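Local coordinates for F-BAR domain only protein 1 (Danio rerio, PDB 5JP2) that probably acts at an early step of clathrin-mediated endocytosis, with a mu homology domain that binds an Eps15 peptide, and may regulate Bmp signalling, at residues C39-T44 against S141-L146; G45-S50 against F70-I75; M49-G54 against F102-Q107; A149-S154 against P239-A244; T190-Q195 against R205-K210. All coordinates share one frame; numbering follows the deposited sequence. Where two conformers were deposited one is given.

In the fold
From the N terminus, strand 39-52 supplies one side of the first three contacts. Contact 1 closes the widest loop of the three, bringing 141-146 back to the start of the strand; within that loop lie contacts 2 and 3, which share Met49 and Ser50 and set the far half of the strand against neighbouring strands 69-73 and 99-104 of a small antiparallel sheet. Strand 145-154, entered at contact 1, runs on to contact 4, where 239-244 packs against it. Contact 5 falls within the loop that contact 4 closes. Contacts 4 and 5 join the sheet containing strands 145-154 and 192-195 to the long mixed sheet, about 39 to 51 Å, centre to centre, from contacts 2 and 3.

Contact 1 (C39-T44 against S141-L146); sequences CLVKIT and SRAPLL
Val41 and Ala143 meet methyl to methyl, CG2 of the valine lying 3.9 Å from CB of the alanine. This is the main apolar touch of a small, largely buried interface. Val41 places its two branches differently: CG1 stands anti to the backbone N (chi1 177°), while CG2 lies beside that nitrogen and is the branch that reaches Ala143. The other branch faces Arg142, the residue before Ala143, where Val41 CG1 approaches Arg142 CB at 4.4 Å.

No hydrogen bond spans the two segments. Strand 39-44 spends its backbone bonds inside the long mixed sheet of the mu homology domain, between strands 17-31 and 125-137; Val41 itself pairs with Ser137. Segment 141-146 comes as a connection laid against one face of that sheet, leaving a short 3-10 turn and entering strand 145-154, the edge of a second sheet.

The arginine stays at the margin: it contributes only the base of its side chain, for beyond CB it leads away from the strand, and its outer part is poorly ordered. Deeper in, Pro144 extends the apolar surface onto Ile27 and Phe247, and the buried carbonyl of Leu145 is satisfied by a hydrogen bond with the hydroxyl of Tyr280.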
# COMPACT_ATOMS: atom_id res chain seq x y z
N CYS B 39 -5.02 -14.32 -13.27
CA CYS B 39 -4.28 -13.64 -12.22
C CYS B 39 -4.97 -13.76 -10.87
O CYS B 39 -6.17 -13.99 -10.77
CB CYS B 39 -4.06 -12.17 -12.55
SG CYS B 39 -5.31 -11.10 -11.96
N LEU B 40 -4.16 -13.62 -9.83
CA LEU B 40 -4.61 -13.55 -8.45
C LEU B 40 -4.06 -12.28 -7.81
O LEU B 40 -2.88 -11.97 -7.97
CB LEU B 40 -4.12 -14.76 -7.67
CG LEU B 40 -4.19 -16.10 -8.40
CD1 LEU B 40 -3.15 -17.08 -7.85
CD2 LEU B 40 -5.58 -16.67 -8.28
N VAL B 41 -4.89 -11.57 -7.06
CA VAL B 41 -4.48 -10.37 -6.35
C VAL B 41 -4.83 -10.47 -4.87
O VAL B 41 -5.95 -10.85 -4.51
CB VAL B 41 -5.14 -9.12 -6.98
CG1 VAL B 41 -4.76 -7.89 -6.20
CG2 VAL B 41 -4.70 -8.98 -8.40
N LYS B 42 -3.88 -10.10 -4.00
CA LYS B 42 -4.12 -9.95 -2.57
C LYS B 42 -3.59 -8.60 -2.07
O LYS B 42 -2.39 -8.33 -2.14
CB LYS B 42 -3.47 -11.07 -1.76
CG LYS B 42 -3.87 -11.03 -0.29
CD LYS B 42 -3.26 -12.13 0.55
CE LYS B 42 -1.80 -11.87 0.81
NZ LYS B 42 -1.29 -12.65 1.96
N ILE B 43 -4.47 -7.77 -1.53
CA ILE B 43 -4.09 -6.50 -0.92
C ILE B 43 -4.20 -6.62 0.59
O ILE B 43 -5.19 -7.11 1.11
CB ILE B 43 -4.97 -5.36 -1.45
CG1 ILE B 43 -4.83 -5.24 -2.96
CG2 ILE B 43 -4.59 -4.07 -0.78
CD1 ILE B 43 -5.93 -4.50 -3.59
N THR B 44 -3.17 -6.15 1.28
CA THR B 44 -3.14 -6.11 2.73
C THR B 44 -2.96 -4.68 3.20
O THR B 44 -2.05 -3.98 2.75
CB THR B 44 -2.03 -6.99 3.25
OG1 THR B 44 -2.23 -8.31 2.74
CG2 THR B 44 -2.09 -7.03 4.74
N SER B 141 -8.94 -6.62 -12.80
CA SER B 141 -9.35 -5.23 -12.63
C SER B 141 -8.92 -4.66 -11.30
O SER B 141 -8.99 -3.44 -11.11
CB SER B 141 -10.86 -5.14 -12.71
OG SER B 141 -11.44 -5.86 -11.65
N ARG B 142 -8.53 -5.50 -10.35
CA ARG B 142 -8.05 -5.02 -9.07
C ARG B 142 -6.56 -4.73 -9.09
O ARG B 142 -6.05 -4.14 -8.14
CB ARG B 142 -8.35 -6.05 -7.97
CG ARG B 142 -9.80 -6.21 -7.48
CD ARG B 142 -10.91 -5.82 -8.44
NE ARG B 142 -12.21 -5.86 -7.78
CZ ARG B 142 -13.34 -5.38 -8.30
NH1 ARG B 142 -13.34 -4.81 -9.50
NH2 ARG B 142 -14.47 -5.46 -7.62
N ALA B 143 -5.86 -5.11 -10.11
CA ALA B 143 -4.43 -4.90 -10.14
C ALA B 143 -4.10 -3.64 -10.91
O ALA B 143 -4.54 -3.49 -12.05
CB ALA B 143 -3.73 -6.08 -10.78
N PRO B 144 -3.34 -2.72 -10.34
CA PRO B 144 -3.06 -1.46 -11.04
C PRO B 144 -2.21 -1.63 -12.28
O PRO B 144 -2.33 -0.84 -13.23
CB PRO B 144 -2.34 -0.62 -9.99
CG PRO B 144 -1.80 -1.58 -9.05
CD PRO B 144 -2.72 -2.75 -9.01
N LEU B 145 -1.35 -2.63 -12.32
CA LEU B 145 -0.45 -2.83 -13.44
C LEU B 145 -0.67 -4.23 -13.99
O LEU B 145 -0.49 -5.22 -13.28
CB LEU B 145 0.99 -2.62 -12.99
CG LEU B 145 2.06 -2.70 -14.06
CD1 LEU B 145 1.84 -1.65 -15.08
CD2 LEU B 145 3.42 -2.58 -13.45
N LEU B 146 -1.11 -4.30 -15.23
CA LEU B 146 -1.37 -5.57 -15.88
C LEU B 146 -0.10 -6.07 -16.54
O LEU B 146 0.57 -5.31 -17.22
CB LEU B 146 -2.47 -5.43 -16.92
CG LEU B 146 -3.78 -5.99 -16.39
CD1 LEU B 146 -4.26 -5.12 -15.27
CD2 LEU B 146 -4.79 -6.09 -17.51

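Contact 2 (G45-S50 against F70-I75)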
# COMPACT_ATOMS: atom_id res chain seq x y z
N GLY B 45 -3.83 -4.23 4.09
CA GLY B 45 -3.83 -2.84 4.46
C GLY B 45 -3.77 -2.62 5.95
O GLY B 45 -4.13 -3.50 6.74
N ASP B 46 -3.36 -1.41 6.31
CA ASP B 46 -3.23 -0.98 7.69
C ASP B 46 -3.75 0.44 7.84
O ASP B 46 -3.40 1.31 7.05
CB ASP B 46 -1.78 -1.06 8.15
CG ASP B 46 -1.53 -0.23 9.38
OD1 ASP B 46 -1.06 0.91 9.22
OD2 ASP B 46 -1.81 -0.69 10.51
N LEU B 47 -4.56 0.69 8.85
CA LEU B 47 -5.02 2.03 9.20
C LEU B 47 -4.40 2.47 10.52
O LEU B 47 -4.64 1.86 11.55
CB LEU B 47 -6.54 2.08 9.30
CG LEU B 47 -7.15 3.41 9.73
CD1 LEU B 47 -6.86 4.51 8.75
CD2 LEU B 47 -8.64 3.25 9.88
N THR B 48 -3.61 3.53 10.47
CA THR B 48 -2.99 4.09 11.65
C THR B 48 -3.56 5.48 11.89
O THR B 48 -3.92 6.20 10.96
CB THR B 48 -1.47 4.13 11.47
OG1 THR B 48 -0.96 2.80 11.47
CG2 THR B 48 -0.80 4.87 12.57
N MET B 49 -3.70 5.86 13.16
CA MET B 49 -4.11 7.21 13.49
C MET B 49 -3.06 7.85 14.38
O MET B 49 -2.49 7.21 15.26
CB MET B 49 -5.46 7.25 14.17
CG MET B 49 -5.92 8.66 14.43
SD MET B 49 -7.60 8.80 15.00
CE MET B 49 -8.52 8.42 13.54
N SER B 50 -2.77 9.13 14.12
CA SER B 50 -1.76 9.88 14.83
C SER B 50 -2.40 10.97 15.68
O SER B 50 -3.42 11.55 15.31
CB SER B 50 -0.77 10.49 13.84
OG SER B 50 0.34 11.03 14.51
N PHE B 70 -15.09 7.56 14.23
CA PHE B 70 -14.76 7.62 12.81
C PHE B 70 -15.52 6.56 12.03
O PHE B 70 -16.16 5.67 12.58
CB PHE B 70 -13.26 7.49 12.58
CG PHE B 70 -12.68 6.15 12.92
CD1 PHE B 70 -12.67 5.13 11.99
CD2 PHE B 70 -12.09 5.93 14.14
CE1 PHE B 70 -12.12 3.91 12.28
CE2 PHE B 70 -11.54 4.72 14.44
CZ PHE B 70 -11.55 3.70 13.49
N ARG B 71 -15.46 6.69 10.71
CA ARG B 71 -16.21 5.88 9.77
C ARG B 71 -15.29 5.36 8.67
O ARG B 71 -14.47 6.12 8.14
CB ARG B 71 -17.31 6.72 9.15
CG ARG B 71 -18.35 5.97 8.39
CD ARG B 71 -19.20 6.93 7.56
NE ARG B 71 -19.90 7.91 8.39
CZ ARG B 71 -21.01 7.66 9.06
NH1 ARG B 71 -21.57 6.46 9.04
NH2 ARG B 71 -21.56 8.63 9.78
N LEU B 72 -15.43 4.09 8.31
CA LEU B 72 -14.81 3.58 7.08
C LEU B 72 -15.80 3.60 5.94
O LEU B 72 -16.95 3.19 6.09
CB LEU B 72 -14.29 2.16 7.27
CG LEU B 72 -13.43 1.87 8.49
CD1 LEU B 72 -13.18 0.39 8.53
CD2 LEU B 72 -12.13 2.63 8.41
N VAL B 73 -15.35 4.05 4.77
CA VAL B 73 -16.23 4.22 3.62
C VAL B 73 -15.62 3.55 2.41
O VAL B 73 -14.41 3.33 2.34
CB VAL B 73 -16.50 5.71 3.32
CG1 VAL B 73 -17.20 6.36 4.49
CG2 VAL B 73 -15.22 6.41 3.04
N ASN B 74 -16.49 3.25 1.44
CA ASN B 74 -16.11 2.55 0.21
C ASN B 74 -15.38 1.25 0.52
O ASN B 74 -14.34 0.94 -0.06
CB ASN B 74 -15.28 3.45 -0.71
CG ASN B 74 -15.14 2.88 -2.11
OD1 ASN B 74 -15.98 2.11 -2.56
ND2 ASN B 74 -14.06 3.24 -2.79
N ILE B 75 -15.94 0.48 1.44
CA ILE B 75 -15.30 -0.73 1.93
C ILE B 75 -15.88 -1.99 1.31
O ILE B 75 -15.62 -3.08 1.79
CB ILE B 75 -15.38 -0.79 3.46
CG1 ILE B 75 -16.83 -0.69 3.90
CG2 ILE B 75 -14.58 0.35 4.05
CD1 ILE B 75 -17.02 -0.99 5.33
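Leu47 and Leu72 come together through different first torsions: CG of Leu47 is anti to its backbone nitrogen (chi1 177°), whereas CG of Leu72 lies beside the nitrogen and anti to the carbonyl carbon (chi1 -50°). Leu47 points toward the opposing strand. Leu72 leaves its backbone at a slant, and its CD2 branch, the one folded back from the extended CD1, closes the gap. The two side chains slide past one another in opposite directions, and Leu47 CD2 meets Leu72 CD2 at 3.8 Å.

The same leucine methyl also serves Phe70. Leu47 CD2 lies 4.3 Å from Phe70 CE1, approaching the ring obliquely. Further along the strand, Met49 runs out extended to its sulfur and then bends, bringing CE to 4.4 Å from Phe70 CD2, again at a slant to the ring. The phenyl group is therefore touched at two different ring carbons by alternate residues of strand 45-50, while Phe102 of the adjoining strand 99-104 meets it with the planes inclined by about 25°. Leu130 of strand 125-137 adds a further apolar neighbour to both Met49 and Phe70.

On the reverse side of strand 45-50, Thr48 OG1 donates to the syn lone pair of Asp46 OD1, 2.9 Å away, and the other carboxylate oxygen is held by Lys132. Thr48 and Ser50 also pack on the bound peptide.

With strand axes 11.8 Å apart and no hydrogen bond across, the arrangement is face-to-face packing of two sheets, the apolar interlayer of a beta sandwich within the mu homology domain.

Contact 3 (M49-G54 against F102-Q107)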
# COMPACT_ATOMS: atom_id res chain seq x y z
N MET B 49 -3.70 5.86 13.16
CA MET B 49 -4.11 7.21 13.49
C MET B 49 -3.06 7.85 14.38
O MET B 49 -2.49 7.21 15.26
CB MET B 49 -5.46 7.25 14.17
CG MET B 49 -5.92 8.66 14.43
SD MET B 49 -7.60 8.80 15.00
CE MET B 49 -8.52 8.42 13.54
N SER B 50 -2.77 9.13 14.12
CA SER B 50 -1.76 9.88 14.83
C SER B 50 -2.40 10.97 15.68
O SER B 50 -3.42 11.55 15.31
CB SER B 50 -0.77 10.49 13.84
OG SER B 50 0.34 11.03 14.51
N PHE B 51 -1.80 11.22 16.84
CA PHE B 51 -2.31 12.19 17.81
C PHE B 51 -1.22 13.19 18.17
O PHE B 51 -0.08 12.80 18.44
CB PHE B 51 -2.80 11.51 19.09
CG PHE B 51 -4.02 10.68 18.90
CD1 PHE B 51 -3.93 9.40 18.40
CD2 PHE B 51 -5.25 11.17 19.25
CE1 PHE B 51 -5.05 8.65 18.25
CE2 PHE B 51 -6.36 10.42 19.09
CZ PHE B 51 -6.26 9.15 18.58
N PRO B 52 -1.56 14.47 18.27
CA PRO B 52 -0.56 15.47 18.64
C PRO B 52 -0.22 15.34 20.11
O PRO B 52 -1.08 15.05 20.94
CB PRO B 52 -1.24 16.80 18.33
CG PRO B 52 -2.68 16.50 18.37
CD PRO B 52 -2.86 15.08 17.93
N ALA B 53 1.06 15.52 20.43
CA ALA B 53 1.52 15.26 21.78
C ALA B 53 0.69 16.02 22.80
O ALA B 53 0.37 15.50 23.87
CB ALA B 53 3.00 15.59 21.92
N GLY B 54 0.28 17.24 22.47
CA GLY B 54 -0.42 18.04 23.45
C GLY B 54 -1.81 17.54 23.80
O GLY B 54 -2.40 18.04 24.75
N PHE B 102 -16.88 3.21 14.08
CA PHE B 102 -16.10 2.83 15.24
C PHE B 102 -16.02 3.99 16.21
O PHE B 102 -15.96 5.15 15.80
CB PHE B 102 -14.69 2.42 14.82
CG PHE B 102 -14.66 1.19 13.98
CD1 PHE B 102 -14.61 -0.06 14.56
CD2 PHE B 102 -14.69 1.28 12.60
CE1 PHE B 102 -14.59 -1.19 13.79
CE2 PHE B 102 -14.66 0.15 11.82
CZ PHE B 102 -14.61 -1.08 12.41
N TRP B 103 -16.04 3.68 17.50
CA TRP B 103 -15.88 4.67 18.56
C TRP B 103 -14.68 4.29 19.40
O TRP B 103 -14.44 3.12 19.66
CB TRP B 103 -17.12 4.76 19.45
CG TRP B 103 -18.35 5.07 18.69
CD1 TRP B 103 -18.96 6.28 18.60
CD2 TRP B 103 -19.12 4.16 17.91
NE1 TRP B 103 -20.07 6.19 17.80
CE2 TRP B 103 -20.19 4.90 17.36
CE3 TRP B 103 -19.01 2.81 17.61
CZ2 TRP B 103 -21.15 4.31 16.54
CZ3 TRP B 103 -19.96 2.23 16.79
CH2 TRP B 103 -21.02 2.98 16.27
N PHE B 104 -13.93 5.29 19.84
CA PHE B 104 -12.83 5.03 20.74
C PHE B 104 -13.33 4.83 22.16
O PHE B 104 -14.32 5.43 22.59
CB PHE B 104 -11.85 6.19 20.73
CG PHE B 104 -10.79 6.07 19.70
CD1 PHE B 104 -9.63 5.41 19.97
CD2 PHE B 104 -10.96 6.64 18.46
CE1 PHE B 104 -8.66 5.30 19.02
CE2 PHE B 104 -10.00 6.53 17.52
CZ PHE B 104 -8.85 5.87 17.79
N ASN B 105 -12.60 4.01 22.91
CA ASN B 105 -12.71 3.99 24.35
C ASN B 105 -11.79 5.07 24.89
O ASN B 105 -10.57 4.93 24.83
CB ASN B 105 -12.31 2.61 24.87
CG ASN B 105 -12.44 2.47 26.37
OD1 ASN B 105 -13.07 1.54 26.85
ND2 ASN B 105 -11.82 3.36 27.12
N MET B 106 -12.35 6.14 25.44
CA MET B 106 -11.50 7.28 25.72
C MET B 106 -10.62 7.04 26.93
O MET B 106 -9.54 7.62 27.03
CB MET B 106 -12.33 8.55 25.91
CG MET B 106 -13.17 8.95 24.70
SD MET B 106 -12.33 9.13 23.12
CE MET B 106 -11.12 10.37 23.48
N GLN B 107 -11.04 6.17 27.83
CA GLN B 107 -10.21 5.85 28.99
C GLN B 107 -9.01 5.00 28.57
O GLN B 107 -7.88 5.28 28.96
CB GLN B 107 -11.06 5.15 30.06
CG GLN B 107 -12.10 6.06 30.72
CD GLN B 107 -13.14 5.29 31.53
OE1 GLN B 107 -13.09 5.26 32.75
NE2 GLN B 107 -14.09 4.70 30.84
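Phe104 overlaps the thioether of Met49 and the end of the Phe51 ring. Its CE2 lies 4.2 Å from Met49 SD, a Met-aromatic contact in which the sulfur stands 5.2 Å from the centroid of the Phe104 ring and 66° off its normal. The two side chains are set at a slant. Met49 leaves the strand extended, with CG anti to the backbone N (chi1 -176°), and bends only at its last torsion; the extended part carries the sulfur out to the ring.

Phe51, two residues on, reaches the same ring with its far carbon. Phe51 CZ and Phe104 CZ are 4.3 Å apart, the ring planes almost at right angles; Phe104 CZ lies at the edge of the Phe51 ring, near its plane, whereas Phe51 CZ approaches the Phe104 ring obliquely. Alternate residues of one strand converge on a single buried phenylalanine.

Leu68 touches all three side chains, while Val19 of strand 17-31 packs on Met49 and Phe51. Leu130 of strand 125-137 backs Met49 and Phe104. The contact joins the end of strand 39-52 to the end of strand 99-104, where the chain passes through the N-cap residue Asn105 into helix 106-119, and Phe70 of adjoining strand 69-73 packs beside Phe104.

Contact 4 (A149-S154 against P239-A244); sequences AECQRS and PAPSLA
The disulfide-bearing edge of a four-stranded antiparallel sheet, strand 145-154, here faces the segment that leads into strand 242-250 of the long mixed sheet. Ala149 and Leu243 make the inner part of the contact: Ala149 CB meets Leu243 CD1 at 3.8 Å, each side chain pointing to the other segment.

Farther along, Cys151, in the one of its two conformers described, turns its sulfur to the ring of Pro241, with SG 4.2 Å from CD. In that conformer the sulfur is anti to the backbone N (chi1 -166°), which carries it out from the strand toward the proline. This cysteine forms the disulfide with Cys284, so the covalent link near the end of the chain lies next to the apolar contact. Arg153 comes to the same proline carbon from the outer end. Its NH2 is 4.3 Å from Pro241 CD, with the carbon at the edge of the guanidinium group and near its plane.

No hydrogen bond joins the segments. Strand 145-154 pairs instead with strand 157-166, whose Val160 also packs on Pro241 and whose Leu162 touches Ala149. Within the long sheet, Leu243 rests on Val181 and Leu183 of strand 179-184 and is joined to Ala282 of strand 266-283 by a backbone hydrogen bond.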
# COMPACT_ATOMS: atom_id res chain seq x y z
N ALA B 149 3.58 -12.00 -19.62
CA ALA B 149 4.88 -12.53 -19.96
C ALA B 149 4.75 -13.75 -20.87
O ALA B 149 3.80 -14.52 -20.77
CB ALA B 149 5.66 -12.91 -18.71
N GLU B 150 5.72 -13.90 -21.77
CA GLU B 150 5.77 -15.01 -22.71
C GLU B 150 7.20 -15.52 -22.75
O GLU B 150 8.14 -14.77 -22.53
CB GLU B 150 5.32 -14.58 -24.11
CG GLU B 150 3.87 -14.18 -24.19
CD GLU B 150 3.47 -13.70 -25.57
OE1 GLU B 150 2.29 -13.30 -25.75
OE2 GLU B 150 4.33 -13.70 -26.47
N CYS B 151 7.35 -16.80 -23.06
CA CYS B 151 8.66 -17.43 -23.07
C CYS B 151 8.77 -18.42 -24.23
O CYS B 151 7.80 -19.12 -24.54
CB CYS B 151 8.94 -18.15 -21.75
SG CYS B 151 10.65 -18.63 -21.52
N GLN B 152 9.94 -18.46 -24.85
CA GLN B 152 10.21 -19.38 -25.95
C GLN B 152 11.64 -19.88 -25.80
O GLN B 152 12.52 -19.13 -25.39
CB GLN B 152 10.00 -18.71 -27.31
CG GLN B 152 8.54 -18.37 -27.59
CD GLN B 152 8.18 -16.94 -27.25
OE1 GLN B 152 9.04 -16.13 -26.89
NE2 GLN B 152 6.89 -16.62 -27.33
N ARG B 153 11.85 -21.15 -26.14
CA ARG B 153 13.17 -21.76 -26.06
C ARG B 153 13.46 -22.59 -27.31
O ARG B 153 12.75 -23.56 -27.58
CB ARG B 153 13.29 -22.64 -24.82
CG ARG B 153 14.70 -22.99 -24.48
CD ARG B 153 14.73 -23.54 -23.08
NE ARG B 153 14.36 -22.48 -22.15
CZ ARG B 153 13.86 -22.70 -20.94
NH1 ARG B 153 13.65 -23.93 -20.51
NH2 ARG B 153 13.55 -21.67 -20.15
N SER B 154 14.49 -22.21 -28.05
CA SER B 154 15.00 -22.98 -29.18
C SER B 154 16.42 -23.42 -28.84
O SER B 154 17.33 -22.59 -28.79
CB SER B 154 14.97 -22.16 -30.46
OG SER B 154 13.65 -21.72 -30.75
N PRO B 239 11.69 -24.73 -13.90
CA PRO B 239 10.48 -24.20 -14.52
C PRO B 239 10.77 -22.94 -15.30
O PRO B 239 11.90 -22.44 -15.29
CB PRO B 239 9.57 -23.91 -13.32
CG PRO B 239 10.54 -23.51 -12.27
CD PRO B 239 11.77 -24.37 -12.47
N ALA B 240 9.77 -22.41 -15.99
CA ALA B 240 9.95 -21.18 -16.72
C ALA B 240 10.26 -20.05 -15.74
O ALA B 240 9.75 -20.03 -14.61
CB ALA B 240 8.71 -20.85 -17.53
N PRO B 241 11.09 -19.09 -16.14
CA PRO B 241 11.43 -17.99 -15.24
C PRO B 241 10.23 -17.10 -15.00
O PRO B 241 9.29 -17.04 -15.80
CB PRO B 241 12.52 -17.24 -16.01
CG PRO B 241 12.19 -17.49 -17.43
CD PRO B 241 11.62 -18.89 -17.49
N SER B 242 10.26 -16.42 -13.86
CA SER B 242 9.22 -15.47 -13.48
C SER B 242 9.82 -14.09 -13.34
O SER B 242 10.95 -13.94 -12.88
CB SER B 242 8.59 -15.86 -12.15
OG SER B 242 7.74 -16.98 -12.29
N LEU B 243 9.07 -13.07 -13.72
CA LEU B 243 9.51 -11.70 -13.56
C LEU B 243 8.81 -11.06 -12.36
O LEU B 243 7.63 -11.30 -12.13
CB LEU B 243 9.21 -10.89 -14.82
CG LEU B 243 9.89 -11.34 -16.10
CD1 LEU B 243 8.90 -12.06 -16.97
CD2 LEU B 243 10.47 -10.18 -16.82
N ALA B 244 9.55 -10.27 -11.61
CA ALA B 244 9.02 -9.51 -10.49
C ALA B 244 9.03 -8.02 -10.83
O ALA B 244 9.98 -7.52 -11.43
CB ALA B 244 9.83 -9.76 -9.23

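Contact 5 (T190-Q195 against R205-K210); sequences TDLQCQ and RRLLWK
Leu192 and Cys194 both point from their strand toward Leu207, and both find the same methyl. Leu207 CD1 lies 4.2 Å from Leu192 CD2 and likewise 4.2 Å from Cys194 SG, so one branch of the leucine meets two residues that alternate along the opposite strand. Leu207 itself is extended beyond CG (chi2 178°), which carries CD1 outward to meet them. Leu192 is the exposed member at the margin, whereas Leu207 is buried and has Trp200 and Ala198 as further neighbours.

The strands face one another across two sheets of the mu homology domain, with axes 10.0 Å apart and N-to-C directions differing by 22°. Strand 192-195 is an edge of the four-stranded antiparallel sheet and pairs with strand 223-231; strand 206-210 belongs to the nine-stranded mixed sheet, beside strands 179-184 and 199-201. At the start of strand 206-210, Arg205 and Arg206 both face Asn201 of strand 199-201, a G1 beta bulge.

Cys194 also reaches the indole of Trp209, with different atoms doing the work: its sulfur meets the leucine, while Cys194 CB is 4.4 Å from Trp209 CZ2 and lies obliquely to the ring. Leu226 and Ala228 of strand 223-231 pack against Trp209 as well. The indole nitrogen NE1 of Trp209 is hydrogen-bonded to the carbonyl oxygen of Pro196, just beyond the first segment, a bond that helps fix the rotation of the ring.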
# COMPACT_ATOMS: atom_id res chain seq x y z
N THR B 190 25.07 -16.62 -21.04
CA THR B 190 25.92 -15.89 -21.98
C THR B 190 25.08 -15.38 -23.14
O THR B 190 23.93 -15.76 -23.32
CB THR B 190 27.04 -16.78 -22.53
OG1 THR B 190 26.47 -17.97 -23.09
CG2 THR B 190 28.02 -17.16 -21.44
N ASP B 191 25.69 -14.49 -23.93
CA ASP B 191 25.06 -13.94 -25.13
C ASP B 191 23.82 -13.13 -24.77
O ASP B 191 22.75 -13.29 -25.35
CB ASP B 191 24.73 -15.03 -26.14
CG ASP B 191 25.95 -15.77 -26.61
OD1 ASP B 191 26.45 -16.64 -25.86
OD2 ASP B 191 26.42 -15.50 -27.74
N LEU B 192 23.99 -12.24 -23.81
CA LEU B 192 22.89 -11.47 -23.27
C LEU B 192 22.49 -10.36 -24.21
O LEU B 192 23.31 -9.53 -24.61
CB LEU B 192 23.30 -10.85 -21.94
CG LEU B 192 22.71 -11.45 -20.69
CD1 LEU B 192 23.33 -10.79 -19.49
CD2 LEU B 192 21.22 -11.23 -20.72
N GLN B 193 21.22 -10.32 -24.55
CA GLN B 193 20.66 -9.22 -25.31
C GLN B 193 19.46 -8.72 -24.53
O GLN B 193 18.65 -9.53 -24.07
CB GLN B 193 20.29 -9.70 -26.71
CG GLN B 193 21.46 -10.38 -27.39
CD GLN B 193 21.05 -11.24 -28.55
OE1 GLN B 193 20.73 -10.73 -29.62
NE2 GLN B 193 21.06 -12.55 -28.35
N CYS B 194 19.30 -7.41 -24.41
CA CYS B 194 18.17 -6.83 -23.70
C CYS B 194 17.67 -5.63 -24.48
O CYS B 194 18.46 -4.76 -24.86
CB CYS B 194 18.56 -6.39 -22.29
SG CYS B 194 19.31 -7.66 -21.31
N GLN B 195 16.37 -5.56 -24.68
CA GLN B 195 15.76 -4.39 -25.24
C GLN B 195 14.60 -4.04 -24.32
O GLN B 195 13.65 -4.81 -24.22
CB GLN B 195 15.27 -4.69 -26.65
CG GLN B 195 16.38 -5.18 -27.58
CD GLN B 195 15.84 -6.00 -28.73
OE1 GLN B 195 15.04 -5.53 -29.54
NE2 GLN B 195 16.26 -7.27 -28.80
N ARG B 205 21.82 -11.90 -8.54
CA ARG B 205 21.82 -12.68 -9.78
C ARG B 205 20.50 -12.51 -10.54
O ARG B 205 19.71 -13.43 -10.70
CB ARG B 205 22.09 -14.17 -9.51
CG ARG B 205 23.21 -14.42 -8.53
CD ARG B 205 23.73 -15.84 -8.63
NE ARG B 205 24.75 -16.11 -7.63
CZ ARG B 205 26.00 -15.64 -7.67
NH1 ARG B 205 26.39 -14.85 -8.66
NH2 ARG B 205 26.85 -15.96 -6.71
N ARG B 206 20.30 -11.29 -11.03
CA ARG B 206 19.05 -10.97 -11.69
C ARG B 206 19.24 -9.78 -12.62
O ARG B 206 20.12 -8.95 -12.43
CB ARG B 206 17.93 -10.70 -10.69
CG ARG B 206 18.23 -9.57 -9.75
CD ARG B 206 17.26 -9.54 -8.59
NE ARG B 206 17.50 -8.38 -7.73
CZ ARG B 206 16.82 -8.11 -6.62
NH1 ARG B 206 15.86 -8.93 -6.21
NH2 ARG B 206 17.11 -7.04 -5.92
N LEU B 207 18.41 -9.75 -13.66
CA LEU B 207 18.37 -8.61 -14.57
C LEU B 207 17.46 -7.52 -14.04
O LEU B 207 16.37 -7.80 -13.53
CB LEU B 207 17.86 -9.06 -15.94
CG LEU B 207 18.84 -9.74 -16.85
CD1 LEU B 207 18.12 -10.12 -18.11
CD2 LEU B 207 19.96 -8.78 -17.14
N LEU B 208 17.91 -6.28 -14.13
CA LEU B 208 17.18 -5.13 -13.60
C LEU B 208 16.87 -4.13 -14.70
O LEU B 208 17.77 -3.58 -15.33
CB LEU B 208 17.98 -4.43 -12.51
CG LEU B 208 17.38 -3.12 -12.01
CD1 LEU B 208 16.02 -3.30 -11.35
CD2 LEU B 208 18.32 -2.43 -11.05
N TRP B 209 15.58 -3.88 -14.92
CA TRP B 209 15.12 -2.74 -15.70
C TRP B 209 14.57 -1.68 -14.75
O TRP B 209 13.78 -2.00 -13.86
CB TRP B 209 14.03 -3.14 -16.68
CG TRP B 209 14.50 -3.94 -17.85
CD1 TRP B 209 14.99 -3.47 -19.02
CD2 TRP B 209 14.48 -5.36 -17.96
NE1 TRP B 209 15.28 -4.50 -19.86
CE2 TRP B 209 14.98 -5.68 -19.23
CE3 TRP B 209 14.10 -6.39 -17.11
CZ2 TRP B 209 15.11 -6.98 -19.67
CZ3 TRP B 209 14.21 -7.68 -17.55
CH2 TRP B 209 14.72 -7.97 -18.81
N LYS B 210 14.96 -0.44 -14.97
CA LYS B 210 14.36 0.70 -14.29
C LYS B 210 13.44 1.39 -15.29
O LYS B 210 13.89 1.81 -16.35
CB LYS B 210 15.41 1.68 -13.79
CG LYS B 210 16.31 1.17 -12.70
CD LYS B 210 17.15 2.31 -12.16
CE LYS B 210 18.04 1.86 -11.02
NZ LYS B 210 18.87 2.99 -10.52